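PDB 7D3U: monovalent Na+/H+ antiporter subunit G from Dietzia sp. DQ12-45-1b, which probably takes part, as one subunit of the membrane-embedded Mrp complex, in exchanging sodium ions for protons across the membrane. Local coordinates for residues Leu5-Leu10 / Ala57-Pro62; Asp34-Ser39 / Ser95-Thr100; Gly49-Ile54 / Leu76-Ser81. All blocks are in the same frame, centred on the assembly; numbering follows the deposited sequence.

Three helices and three long-range contacts make this chain a compact example of membrane-helix packing. From the N terminus, helix 5-28 sets out and helix 35-60 returns; contact 1 closes this first hairpin by bringing 57-62 back to 5-10. Contact 2 opens at 34-39, before that loop is shut, and closes only at 95-100, beyond helix 68-95, so contacts 1 and 2 cross. Contact 3, between 49-54 and 76-81, also crosses contact 1 but is nested within the loop closed by contact 2. Helix 35-60 serves all three. Contacts 1 and 2 lie on opposite sides of the chain's centre, their centres about 39 Å apart, whereas contact 3 sits near the middle.

Contact 1 of 3, residues Leu5-Leu10 / Ala57-Pro62; sequences LVATVL and AFLLHP
The open end of a helical hairpin, predicted to span the membrane, is closed here, where the first turns of helix 5-28 meet the last turn of helix 35-60. Leu59 is the main side chain in the contact, with its CA-CB bond directed at the other helix; its backbone position puts Leu59 CB 3.4 Å from Ala7 O. The first torsion sets CG anti to the residue's own carbonyl carbon (chi1 -70°) and so directs the two methyls. Leu59 CD1 runs up to Leu10 CB at 3.8 Å, the two leucines running alongside one another in the same sense, while Leu59 CD2 comes within 4.4 Å of Ala7 CB. One residue on, Leu60 bends its end inward, so that Leu60 CD1 comes to 4.2 Å from Thr8 O. With only a methyl at Ala7, the backbones lie close, Ala7 CA and Leu59 CA being 5.5 Å apart. The contact is van der Waals packing of leucine carbons on a backbone and on side chains, without hydrogen bonds between the segments. It lies at the surface of the chain; Leu60 also packs on Val4 of the neighbouring subunit F. Leu59, set against helix 5-28, thus joins the two ends of an antiparallel helical hairpin.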
loop_
_atom_site.group_PDB
_atom_site.type_symbol
_atom_site.label_atom_id
_atom_site.label_comp_id
_atom_site.label_asym_id
_atom_site.label_seq_id
_atom_site.Cartn_x
_atom_site.Cartn_y
_atom_site.Cartn_z
ATOM N N LEU E 5 53.154 -29.695 24.109
ATOM C CA LEU E 5 53.462 -30.263 22.800
ATOM C C LEU E 5 52.766 -31.604 22.613
ATOM O O LEU E 5 52.335 -31.938 21.499
ATOM C CB LEU E 5 54.976 -30.401 22.638
ATOM C CG LEU E 5 55.556 -30.858 21.295
ATOM C CD1 LEU E 5 55.653 -32.379 21.196
ATOM C CD2 LEU E 5 54.759 -30.283 20.129
ATOM N N VAL E 6 52.652 -32.388 23.688
ATOM C CA VAL E 6 51.900 -33.637 23.611
ATOM C C VAL E 6 50.446 -33.353 23.256
ATOM O O VAL E 6 49.861 -34.011 22.389
ATOM C CB VAL E 6 52.020 -34.425 24.927
ATOM C CG1 VAL E 6 51.141 -35.663 24.895
ATOM C CG2 VAL E 6 53.467 -34.809 25.188
ATOM N N ALA E 7 49.850 -32.348 23.904
ATOM C CA ALA E 7 48.470 -31.989 23.596
ATOM C C ALA E 7 48.340 -31.482 22.167
ATOM O O ALA E 7 47.358 -31.785 21.484
ATOM C CB ALA E 7 47.962 -30.943 24.585
ATOM N N THR E 8 49.325 -30.719 21.695
ATOM C CA THR E 8 49.276 -30.207 20.329
ATOM C C THR E 8 49.302 -31.344 19.316
ATOM O O THR E 8 48.451 -31.413 18.420
ATOM C CB THR E 8 50.439 -29.244 20.086
ATOM O OG1 THR E 8 50.151 -27.981 20.697
ATOM C CG2 THR E 8 50.658 -29.039 18.594
ATOM N N VAL E 9 50.271 -32.255 19.445
ATOM C CA VAL E 9 50.363 -33.356 18.488
ATOM C C VAL E 9 49.161 -34.287 18.612
ATOM O O VAL E 9 48.688 -34.838 17.607
ATOM C CB VAL E 9 51.696 -34.111 18.652
ATOM C CG1 VAL E 9 51.695 -34.970 19.903
ATOM C CG2 VAL E 9 51.967 -34.965 17.427
ATOM N N LEU E 10 48.630 -34.460 19.827
ATOM C CA LEU E 10 47.457 -35.300 20.014
ATOM C C LEU E 10 46.241 -34.695 19.333
ATOM O O LEU E 10 45.501 -35.394 18.638
ATOM C CB LEU E 10 47.190 -35.496 21.505
ATOM C CG LEU E 10 46.647 -36.855 21.934
ATOM C CD1 LEU E 10 47.561 -37.960 21.438
ATOM C CD2 LEU E 10 46.502 -36.914 23.444
ATOM N N ALA E 57 40.386 -30.213 18.187
ATOM C CA ALA E 57 40.308 -28.759 18.199
ATOM C C ALA E 57 40.512 -28.215 19.606
ATOM O O ALA E 57 41.218 -27.220 19.797
ATOM C CB ALA E 57 38.963 -28.310 17.635
ATOM N N PHE E 58 39.893 -28.853 20.603
ATOM C CA PHE E 58 40.077 -28.408 21.981
ATOM C C PHE E 58 41.529 -28.543 22.412
ATOM O O PHE E 58 42.053 -27.686 23.131
ATOM C CB PHE E 58 39.164 -29.197 22.915
ATOM C CG PHE E 58 39.424 -28.939 24.368
ATOM C CD1 PHE E 58 39.151 -27.703 24.922
ATOM C CD2 PHE E 58 39.941 -29.931 25.180
ATOM C CE1 PHE E 58 39.386 -27.461 26.256
ATOM C CE2 PHE E 58 40.179 -29.695 26.515
ATOM C CZ PHE E 58 39.901 -28.459 27.054
ATOM N N LEU E 59 42.198 -29.610 21.978
ATOM C CA LEU E 59 43.603 -29.780 22.323
ATOM C C LEU E 59 44.504 -28.795 21.592
ATOM O O LEU E 59 45.603 -28.509 22.075
ATOM C CB LEU E 59 44.047 -31.212 22.032
ATOM C CG LEU E 59 43.457 -32.274 22.957
ATOM C CD1 LEU E 59 44.105 -33.622 22.709
ATOM C CD2 LEU E 59 43.620 -31.858 24.405
ATOM N N LEU E 60 44.073 -28.267 20.445
ATOM C CA LEU E 60 44.909 -27.313 19.727
ATOM C C LEU E 60 44.889 -25.914 20.332
ATOM O O LEU E 60 45.749 -25.099 19.982
ATOM C CB LEU E 60 44.500 -27.242 18.257
ATOM C CG LEU E 60 45.169 -28.327 17.414
ATOM C CD1 LEU E 60 44.681 -29.695 17.827
ATOM C CD2 LEU E 60 44.940 -28.098 15.939
ATOM N N HIS E 61 43.940 -25.611 21.215
ATOM C CA HIS E 61 44.006 -24.412 22.053
ATOM C C HIS E 61 43.217 -24.675 23.326
ATOM O O HIS E 61 42.070 -24.239 23.479
ATOM C CB HIS E 61 43.500 -23.167 21.315
ATOM C CG HIS E 61 42.120 -23.297 20.746
ATOM N ND1 HIS E 61 41.868 -23.900 19.533
ATOM C CD2 HIS E 61 40.923 -22.863 21.205
ATOM C CE1 HIS E 61 40.572 -23.852 19.281
ATOM N NE2 HIS E 61 39.976 -23.229 20.281
ATOM N N PRO E 62 43.811 -25.389 24.276
ATOM C CA PRO E 62 43.076 -25.849 25.473
ATOM C C PRO E 62 42.800 -24.758 26.504
ATOM O O PRO E 62 43.509 -24.571 27.490
ATOM C CB PRO E 62 43.999 -26.934 26.032
ATOM C CG PRO E 62 45.357 -26.518 25.605
ATOM C CD PRO E 62 45.201 -25.875 24.259
#

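Contact 2 of 3, residues Asp34-Ser39 / Ser95-Thr100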
loop_
_atom_site.group_PDB
_atom_site.type_symbol
_atom_site.label_atom_id
_atom_site.label_comp_id
_atom_site.label_asym_id
_atom_site.label_seq_id
_atom_site.Cartn_x
_atom_site.Cartn_y
_atom_site.Cartn_z
ATOM N N ASP E 34 21.728 -49.567 0.215
ATOM C CA ASP E 34 20.508 -49.392 0.986
ATOM C C ASP E 34 20.481 -48.041 1.690
ATOM O O ASP E 34 21.472 -47.310 1.744
ATOM C CB ASP E 34 20.368 -50.515 2.015
ATOM C CG ASP E 34 18.962 -51.054 2.097
ATOM O OD1 ASP E 34 18.015 -50.259 1.927
ATOM O OD2 ASP E 34 18.801 -52.271 2.328
ATOM N N LEU E 35 19.310 -47.717 2.238
ATOM C CA LEU E 35 19.208 -46.626 3.198
ATOM C C LEU E 35 19.642 -47.076 4.582
ATOM O O LEU E 35 20.168 -46.270 5.358
ATOM C CB LEU E 35 17.773 -46.098 3.247
ATOM C CG LEU E 35 17.439 -44.916 4.163
ATOM C CD1 LEU E 35 16.315 -44.123 3.556
ATOM C CD2 LEU E 35 17.040 -45.368 5.555
ATOM N N TYR E 36 19.429 -48.351 4.904
ATOM C CA TYR E 36 19.748 -48.856 6.232
ATOM C C TYR E 36 21.240 -49.105 6.387
ATOM O O TYR E 36 21.791 -48.913 7.474
ATOM C CB TYR E 36 18.946 -50.125 6.502
ATOM C CG TYR E 36 17.498 -49.981 6.104
ATOM C CD1 TYR E 36 16.602 -49.302 6.914
ATOM C CD2 TYR E 36 17.032 -50.503 4.909
ATOM C CE1 TYR E 36 15.284 -49.159 6.552
ATOM C CE2 TYR E 36 15.716 -50.365 4.538
ATOM C CZ TYR E 36 14.846 -49.691 5.363
ATOM O OH TYR E 36 13.531 -49.551 4.997
ATOM N N VAL E 37 21.910 -49.530 5.314
ATOM C CA VAL E 37 23.368 -49.590 5.338
ATOM C C VAL E 37 23.945 -48.190 5.488
ATOM O O VAL E 37 24.883 -47.964 6.266
ATOM C CB VAL E 37 23.895 -50.288 4.071
ATOM C CG1 VAL E 37 25.407 -50.337 4.088
ATOM C CG2 VAL E 37 23.319 -51.683 3.960
ATOM N N ARG E 38 23.383 -47.226 4.757
ATOM C CA ARG E 38 23.843 -45.846 4.860
ATOM C C ARG E 38 23.676 -45.320 6.277
ATOM O O ARG E 38 24.590 -44.703 6.831
ATOM C CB ARG E 38 23.083 -44.964 3.870
ATOM C CG ARG E 38 23.687 -44.930 2.483
ATOM C CD ARG E 38 22.729 -44.316 1.485
ATOM N NE ARG E 38 23.102 -44.645 0.114
ATOM C CZ ARG E 38 22.232 -44.805 -0.876
ATOM N NH1 ARG E 38 20.934 -44.666 -0.650
ATOM N NH2 ARG E 38 22.661 -45.105 -2.094
ATOM N N SER E 39 22.513 -45.560 6.883
ATOM C CA SER E 39 22.276 -45.068 8.235
ATOM C C SER E 39 23.150 -45.795 9.248
ATOM O O SER E 39 23.625 -45.186 10.213
ATOM C CB SER E 39 20.800 -45.215 8.596
ATOM O OG SER E 39 19.982 -44.529 7.667
ATOM N N SER E 95 8.173 -44.979 5.684
ATOM C CA SER E 95 7.818 -44.306 4.441
ATOM C C SER E 95 7.936 -45.222 3.230
ATOM O O SER E 95 7.416 -44.883 2.162
ATOM C CB SER E 95 8.694 -43.071 4.242
ATOM O OG SER E 95 8.392 -42.432 3.015
ATOM N N GLY E 96 8.604 -46.363 3.366
ATOM C CA GLY E 96 8.692 -47.313 2.276
ATOM C C GLY E 96 10.036 -47.354 1.580
ATOM O O GLY E 96 10.097 -47.509 0.357
ATOM N N ALA E 97 11.121 -47.219 2.338
ATOM C CA ALA E 97 12.458 -47.327 1.764
ATOM C C ALA E 97 12.734 -48.783 1.418
ATOM O O ALA E 97 12.869 -49.626 2.310
ATOM C CB ALA E 97 13.506 -46.791 2.733
ATOM N N ALA E 98 12.816 -49.080 0.132
ATOM C CA ALA E 98 13.027 -50.449 -0.312
ATOM C C ALA E 98 14.415 -50.927 0.088
ATOM O O ALA E 98 15.408 -50.281 -0.270
ATOM C CB ALA E 98 12.848 -50.547 -1.823
ATOM N N PRO E 99 14.537 -52.027 0.822
ATOM C CA PRO E 99 15.865 -52.565 1.123
ATOM C C PRO E 99 16.523 -53.117 -0.131
ATOM O O PRO E 99 15.863 -53.486 -1.104
ATOM C CB PRO E 99 15.578 -53.676 2.136
ATOM C CG PRO E 99 14.188 -54.100 1.827
ATOM C CD PRO E 99 13.463 -52.857 1.390
ATOM N N THR E 100 17.852 -53.161 -0.095
ATOM C CA THR E 100 18.614 -53.601 -1.254
ATOM C C THR E 100 18.242 -55.030 -1.632
ATOM O O THR E 100 17.788 -55.825 -0.806
ATOM C CB THR E 100 20.113 -53.518 -0.981
ATOM O OG1 THR E 100 20.470 -52.158 -0.705
ATOM C CG2 THR E 100 20.897 -53.994 -2.187
#
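Asp34 and Thr100 pass side by side with their side chains running opposite ways, which brings the carboxylate beside the backbone of the incoming loop. The two oxygens then divide the work. Asp34 OD2 accepts a nearly straight hydrogen bond from Thr100 N at 2.8 Å (N-H...O angle 166°), the donor standing 67° out of the carboxylate plane. Asp34 OD1 uses its anti lone pair for Leu35 N, 2.9 Å distant, in a more bent bond (134°). One acid therefore joins the start of helix 35-60 to the loop; two N-H groups would help to hold a charge, though Ala98 O, 3.4 Å from Asp34 OD1, would oppose it. Tyr36 extends its ring toward the same loop, CG anti to its carbonyl carbon, and meets it with edge and tip: Tyr36 OH donates to Ala97 O at 2.8 Å, in the carbonyl plane and on a lone pair, while Tyr36 CE2 lies 4.1 Å from Pro99 CB. Leu35 CD1 rests on Ala97 CB, 4.0 Å away. Gly96, with positive phi, is the C-prime residue of the Schellman motif that ends helix 68-95. Tyr36 also meets Phe44 of the neighbouring cation antiporter chain edge-to-face. Within its own chain it touches Phe93 and Phe110, where the start of helix 35-60, the end of helix 68-95 and the loop leading to strand 105-106 come together.

Contact 3 of 3, residues Gly49-Ile54 / Leu76-Ser81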
loop_
_atom_site.group_PDB
_atom_site.type_symbol
_atom_site.label_atom_id
_atom_site.label_comp_id
_atom_site.label_asym_id
_atom_site.label_seq_id
_atom_site.Cartn_x
_atom_site.Cartn_y
_atom_site.Cartn_z
ATOM N N GLY E 49 33.810 -39.380 14.096
ATOM C CA GLY E 49 34.598 -38.344 13.451
ATOM C C GLY E 49 34.407 -36.982 14.087
ATOM O O GLY E 49 35.373 -36.247 14.305
ATOM N N LEU E 50 33.164 -36.638 14.425
ATOM C CA LEU E 50 32.910 -35.322 14.996
ATOM C C LEU E 50 33.448 -35.216 16.417
ATOM O O LEU E 50 33.983 -34.172 16.801
ATOM C CB LEU E 50 31.418 -35.003 14.958
ATOM C CG LEU E 50 31.070 -33.597 15.446
ATOM C CD1 LEU E 50 32.008 -32.575 14.852
ATOM C CD2 LEU E 50 29.640 -33.235 15.118
ATOM N N VAL E 51 33.327 -36.279 17.215
ATOM C CA VAL E 51 33.904 -36.241 18.557
ATOM C C VAL E 51 35.418 -36.100 18.474
ATOM O O VAL E 51 36.035 -35.349 19.245
ATOM C CB VAL E 51 33.489 -37.490 19.354
ATOM C CG1 VAL E 51 34.362 -37.652 20.587
ATOM C CG2 VAL E 51 32.027 -37.394 19.744
ATOM N N PHE E 52 36.039 -36.800 17.520
ATOM C CA PHE E 52 37.481 -36.692 17.335
ATOM C C PHE E 52 37.877 -35.274 16.950
ATOM O O PHE E 52 38.838 -34.717 17.490
ATOM C CB PHE E 52 37.948 -37.684 16.273
ATOM C CG PHE E 52 38.342 -39.018 16.825
ATOM C CD1 PHE E 52 39.514 -39.166 17.540
ATOM C CD2 PHE E 52 37.540 -40.125 16.632
ATOM C CE1 PHE E 52 39.876 -40.392 18.051
ATOM C CE2 PHE E 52 37.896 -41.351 17.140
ATOM C CZ PHE E 52 39.065 -41.486 17.850
ATOM N N VAL E 53 37.144 -34.673 16.009
ATOM C CA VAL E 53 37.460 -33.313 15.581
ATOM C C VAL E 53 37.281 -32.332 16.731
ATOM O O VAL E 53 38.098 -31.425 16.921
ATOM C CB VAL E 53 36.609 -32.921 14.361
ATOM C CG1 VAL E 53 36.866 -31.483 13.985
ATOM C CG2 VAL E 53 36.939 -33.815 13.186
ATOM N N ILE E 54 36.223 -32.503 17.526
ATOM C CA ILE E 54 35.980 -31.598 18.646
ATOM C C ILE E 54 37.114 -31.690 19.658
ATOM O O ILE E 54 37.661 -30.672 20.100
ATOM C CB ILE E 54 34.619 -31.900 19.297
ATOM C CG1 ILE E 54 33.484 -31.442 18.386
ATOM C CG2 ILE E 54 34.512 -31.223 20.649
ATOM C CD1 ILE E 54 33.623 -30.031 17.908
ATOM N N LEU E 76 26.817 -35.487 23.993
ATOM C CA LEU E 76 25.643 -35.095 23.224
ATOM C C LEU E 76 25.804 -35.449 21.753
ATOM O O LEU E 76 24.848 -35.892 21.111
ATOM C CB LEU E 76 25.374 -33.603 23.397
ATOM C CG LEU E 76 24.818 -33.206 24.764
ATOM C CD1 LEU E 76 24.327 -31.774 24.741
ATOM C CD2 LEU E 76 23.705 -34.150 25.185
ATOM N N GLN E 77 27.011 -35.284 21.206
ATOM C CA GLN E 77 27.255 -35.652 19.818
ATOM C C GLN E 77 27.075 -37.145 19.609
ATOM O O GLN E 77 26.459 -37.570 18.629
ATOM C CB GLN E 77 28.661 -35.229 19.399
ATOM C CG GLN E 77 28.861 -33.734 19.346
ATOM C CD GLN E 77 30.284 -33.355 18.997
ATOM O OE1 GLN E 77 31.215 -34.117 19.229
ATOM N NE2 GLN E 77 30.459 -32.171 18.438
ATOM N N PHE E 78 27.606 -37.957 20.524
ATOM C CA PHE E 78 27.449 -39.403 20.399
ATOM C C PHE E 78 25.976 -39.794 20.427
ATOM O O PHE E 78 25.481 -40.479 19.518
ATOM C CB PHE E 78 28.218 -40.111 21.513
ATOM C CG PHE E 78 29.651 -40.385 21.175
ATOM C CD1 PHE E 78 29.991 -40.951 19.961
ATOM C CD2 PHE E 78 30.660 -40.075 22.069
ATOM C CE1 PHE E 78 31.307 -41.203 19.644
ATOM C CE2 PHE E 78 31.980 -40.327 21.756
ATOM C CZ PHE E 78 32.303 -40.891 20.542
ATOM N N ALA E 79 25.256 -39.352 21.461
ATOM C CA ALA E 79 23.851 -39.723 21.594
ATOM C C ALA E 79 23.024 -39.211 20.422
ATOM O O ALA E 79 22.122 -39.907 19.940
ATOM C CB ALA E 79 23.294 -39.195 22.915
ATOM N N SER E 80 23.330 -38.010 19.926
ATOM C CA SER E 80 22.539 -37.439 18.845
ATOM C C SER E 80 22.824 -38.133 17.523
ATOM O O SER E 80 21.900 -38.400 16.751
ATOM C CB SER E 80 22.802 -35.938 18.741
ATOM O OG SER E 80 24.003 -35.677 18.041
ATOM N N SER E 81 24.090 -38.443 17.243
ATOM C CA SER E 81 24.405 -39.173 16.025
ATOM C C SER E 81 23.859 -40.590 16.057
ATOM O O SER E 81 23.627 -41.176 14.996
ATOM C CB SER E 81 25.915 -39.214 15.799
ATOM O OG SER E 81 26.229 -39.962 14.639
#
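Gln77 leaves its helix with CG anti to the carbonyl carbon (chi1 -67°) and then runs extended (chi2 177°), a shape that carries its carboxamide straight out to helix 35-60. Val51 places CG2 beside its own backbone N, and from there this one methyl serves both Gln77 and Phe78. The two helical segments are nearly antiparallel, 165° between their directions, with axes 9.7 Å apart, a gap bridged by the long glutamine. Its amide end meets carbons of Leu50, Val51 and Ile54. Gln77 NE2 lies 3.1 Å from Ile54 CG1 and 3.4 Å from Leu50 CG, the leucine side chain lying roughly perpendicular to the glutamine chain. Gln77 OE1 faces the valine, 3.4 Å from Val51 CG2. That methyl also sits over the centre of the Phe78 ring, 3.6 Å from its centroid, in a CH-pi contact made squarely on one face, while Val51 CG1 reaches the rim of the ring, 3.8 Å from Phe78 CE2. Valine is thus wedged between a flat aromatic and an amide. Subunit F covers the flank near Gln77, with its Thr66 against that side chain, and Phe18 of the neighbouring cation antiporter chain packs on Phe78. In chemical terms, a polar amide lies within the core of a membrane-helix pair while the contact between the two segments consists of van der Waals packing and a CH-pi interaction: no hydrogen bonds join the segments, so packing probably sets their fit.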